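Local coordinates for quinonprotein alcohol dehydrogenase-like protein (PDB 4R5O), which is of unknown function but binds calcium and joins an immunoglobulin-like beta-sandwich domain to a seven-bladed beta-propeller, at residues H98-G103 with K173-E178. Numbering follows the deposited sequence.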
loop_
_atom_site.group_PDB
_atom_site.type_symbol
_atom_site.label_atom_id
_atom_site.label_comp_id
_atom_site.label_asym_id
_atom_site.label_seq_id
_atom_site.Cartn_x
_atom_site.Cartn_y
_atom_site.Cartn_z
ATOM N N HIS A 98 9.616 -12.209 -10.318
ATOM C CA HIS A 98 9.942 -10.891 -9.779
ATOM C C HIS A 98 10.231 -11.002 -8.262
ATOM O O HIS A 98 9.856 -11.988 -7.619
ATOM C CB HIS A 98 8.811 -9.874 -10.068
ATOM C CG HIS A 98 7.506 -10.230 -9.433
ATOM N ND1 HIS A 98 6.605 -11.071 -10.062
ATOM C CD2 HIS A 98 7.002 -9.865 -8.233
ATOM C CE1 HIS A 98 5.584 -11.177 -9.232
ATOM N NE2 HIS A 98 5.779 -10.470 -8.117
ATOM N N ASN A 99 10.920 -9.984 -7.716
ATOM C CA ASN A 99 11.288 -9.913 -6.314
ATOM C C ASN A 99 10.901 -8.531 -5.791
ATOM O O ASN A 99 11.524 -7.516 -6.152
ATOM C CB ASN A 99 12.793 -10.211 -6.163
ATOM C CG ASN A 99 13.320 -10.316 -4.747
ATOM O OD1 ASN A 99 12.625 -10.140 -3.748
ATOM N ND2 ASN A 99 14.584 -10.630 -4.641
ATOM N N PHE A 100 9.842 -8.493 -4.973
ATOM C CA PHE A 100 9.313 -7.230 -4.452
ATOM C C PHE A 100 10.147 -6.710 -3.257
ATOM O O PHE A 100 9.790 -5.688 -2.672
ATOM C CB PHE A 100 7.842 -7.357 -4.058
ATOM C CG PHE A 100 6.855 -7.331 -5.209
ATOM C CD1 PHE A 100 7.025 -6.445 -6.276
ATOM C CD2 PHE A 100 5.665 -8.049 -5.139
ATOM C CE1 PHE A 100 6.057 -6.332 -7.286
ATOM C CE2 PHE A 100 4.691 -7.925 -6.139
ATOM C CZ PHE A 100 4.890 -7.064 -7.204
ATOM N N SER A 101 11.301 -7.341 -2.979
ATOM C CA SER A 101 12.261 -6.895 -1.974
ATOM C C SER A 101 13.244 -5.871 -2.570
ATOM O O SER A 101 13.867 -5.120 -1.834
ATOM C CB SER A 101 13.028 -8.088 -1.413
ATOM O OG SER A 101 12.136 -9.070 -0.917
ATOM N N LYS A 102 13.361 -5.847 -3.905
ATOM C CA LYS A 102 14.296 -5.032 -4.692
ATOM C C LYS A 102 13.723 -3.640 -5.029
ATOM O O LYS A 102 13.913 -3.137 -6.138
ATOM C CB LYS A 102 14.652 -5.786 -5.996
ATOM C CG LYS A 102 15.358 -7.126 -5.749
ATOM C CD LYS A 102 16.662 -6.974 -4.954
ATOM C CE LYS A 102 17.262 -8.302 -4.573
ATOM N NZ LYS A 102 18.509 -8.132 -3.782
ATOM N N GLY A 103 13.126 -2.991 -4.033
ATOM C CA GLY A 103 12.539 -1.657 -4.164
ATOM C C GLY A 103 11.411 -1.409 -3.183
ATOM O O GLY A 103 11.481 -1.855 -2.031
ATOM N N LYS A 173 4.182 -9.666 0.832
ATOM C CA LYS A 173 5.288 -10.159 0.011
ATOM C C LYS A 173 4.876 -10.347 -1.467
ATOM O O LYS A 173 5.637 -9.972 -2.371
ATOM C CB LYS A 173 5.832 -11.503 0.566
ATOM C CG LYS A 173 7.151 -11.926 -0.098
ATOM C CD LYS A 173 7.764 -13.219 0.452
ATOM C CE LYS A 173 9.183 -13.460 -0.042
ATOM N NZ LYS A 173 10.141 -12.367 0.360
ATOM N N THR A 174 3.699 -10.943 -1.706
ATOM C CA THR A 174 3.254 -11.294 -3.050
ATOM C C THR A 174 2.296 -10.299 -3.673
ATOM O O THR A 174 2.215 -10.268 -4.904
ATOM C CB THR A 174 2.554 -12.641 -3.021
ATOM O OG1 THR A 174 1.474 -12.569 -2.084
ATOM C CG2 THR A 174 3.499 -13.781 -2.667
ATOM N N LEU A 175 1.536 -9.538 -2.863
ATOM C CA LEU A 175 0.524 -8.549 -3.301
ATOM C C LEU A 175 -0.769 -9.296 -3.707
ATOM O O LEU A 175 -1.665 -8.728 -4.328
ATOM C CB LEU A 175 1.055 -7.649 -4.447
ATOM C CG LEU A 175 0.586 -6.221 -4.480
ATOM C CD1 LEU A 175 0.968 -5.463 -3.162
ATOM C CD2 LEU A 175 1.167 -5.521 -5.644
ATOM N N TYR A 176 -0.878 -10.564 -3.304
ATOM C CA TYR A 176 -2.040 -11.400 -3.546
ATOM C C TYR A 176 -3.157 -10.996 -2.613
ATOM O O TYR A 176 -2.929 -10.822 -1.410
ATOM C CB TYR A 176 -1.711 -12.906 -3.369
ATOM C CG TYR A 176 -0.730 -13.553 -4.334
ATOM C CD1 TYR A 176 -0.168 -12.833 -5.387
ATOM C CD2 TYR A 176 -0.380 -14.897 -4.208
ATOM C CE1 TYR A 176 0.738 -13.424 -6.268
ATOM C CE2 TYR A 176 0.504 -15.507 -5.104
ATOM C CZ TYR A 176 1.058 -14.767 -6.136
ATOM O OH TYR A 176 1.922 -15.351 -7.038
ATOM N N TYR A 177 -4.362 -10.851 -3.166
ATOM C CA TYR A 177 -5.574 -10.572 -2.440
ATOM C C TYR A 177 -5.891 -11.757 -1.530
ATOM O O TYR A 177 -5.794 -12.897 -1.974
ATOM C CB TYR A 177 -6.710 -10.279 -3.445
ATOM C CG TYR A 177 -8.105 -10.262 -2.847
ATOM C CD1 TYR A 177 -8.636 -9.099 -2.287
ATOM C CD2 TYR A 177 -8.895 -11.401 -2.852
ATOM C CE1 TYR A 177 -9.919 -9.082 -1.743
ATOM C CE2 TYR A 177 -10.167 -11.402 -2.295
ATOM C CZ TYR A 177 -10.687 -10.238 -1.756
ATOM O OH TYR A 177 -11.962 -10.278 -1.230
ATOM N N GLU A 178 -6.235 -11.510 -0.269
ATOM C CA GLU A 178 -6.595 -12.611 0.607
ATOM C C GLU A 178 -8.070 -12.559 0.927
ATOM O O GLU A 178 -8.775 -13.554 0.728
ATOM C CB GLU A 178 -5.776 -12.628 1.881
ATOM C CG GLU A 178 -4.345 -13.033 1.607
ATOM C CD GLU A 178 -3.506 -13.272 2.840
ATOM O OE1 GLU A 178 -4.023 -13.080 3.964
ATOM O OE2 GLU A 178 -2.336 -13.685 2.678
#
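Lys173 O has two neighbours: Phe100 CD2 lies 3.4 Å from it, and Asn426 ND2, near the C-terminus, adds a weak hydrogen bond. The carbonyl sits close to the plane of the Phe100 ring, so it meets the C-H rim and not the pi cloud. Thr174 O does likewise 3.6 Å from Phe100 CE2, giving two successive carbonyl dipoles on one ring edge. With chi1 at -78°, Phe100 CG stands beside its own backbone N, and the ring reaches Leu175, whose CB is 4.0 Å from Phe100 CE2; the two side chains cross roughly at a right angle. One face of the ring carries His98 CD2, 3.5 Å above its plane and over its centre. In the fold, 98-103 links the last strand of the immunoglobulin-like domain, 86-97, to the first propeller strand, 103-108, while 173-178 connects strand 167-171 to its antiparallel neighbour 177-181, an outermost strand of the next four-stranded sheet of the propeller. An alanine at Phe100 would probably leave Leu175 CB and His98 CD2 without their aromatic partner and open a gap beside the two carbonyls. A type I turn from Asn99 to Lys102 has Phe100 at its second position; within it Ser101 N donates to Asn99 OD1 (3.2 Å, N-H...O 152°) from above the carbonyl plane, an Asx turn. Ser101 OG lies 4.1 Å from Lys173 NZ, too far for a hydrogen bond, and pairs with Asn426 OD1.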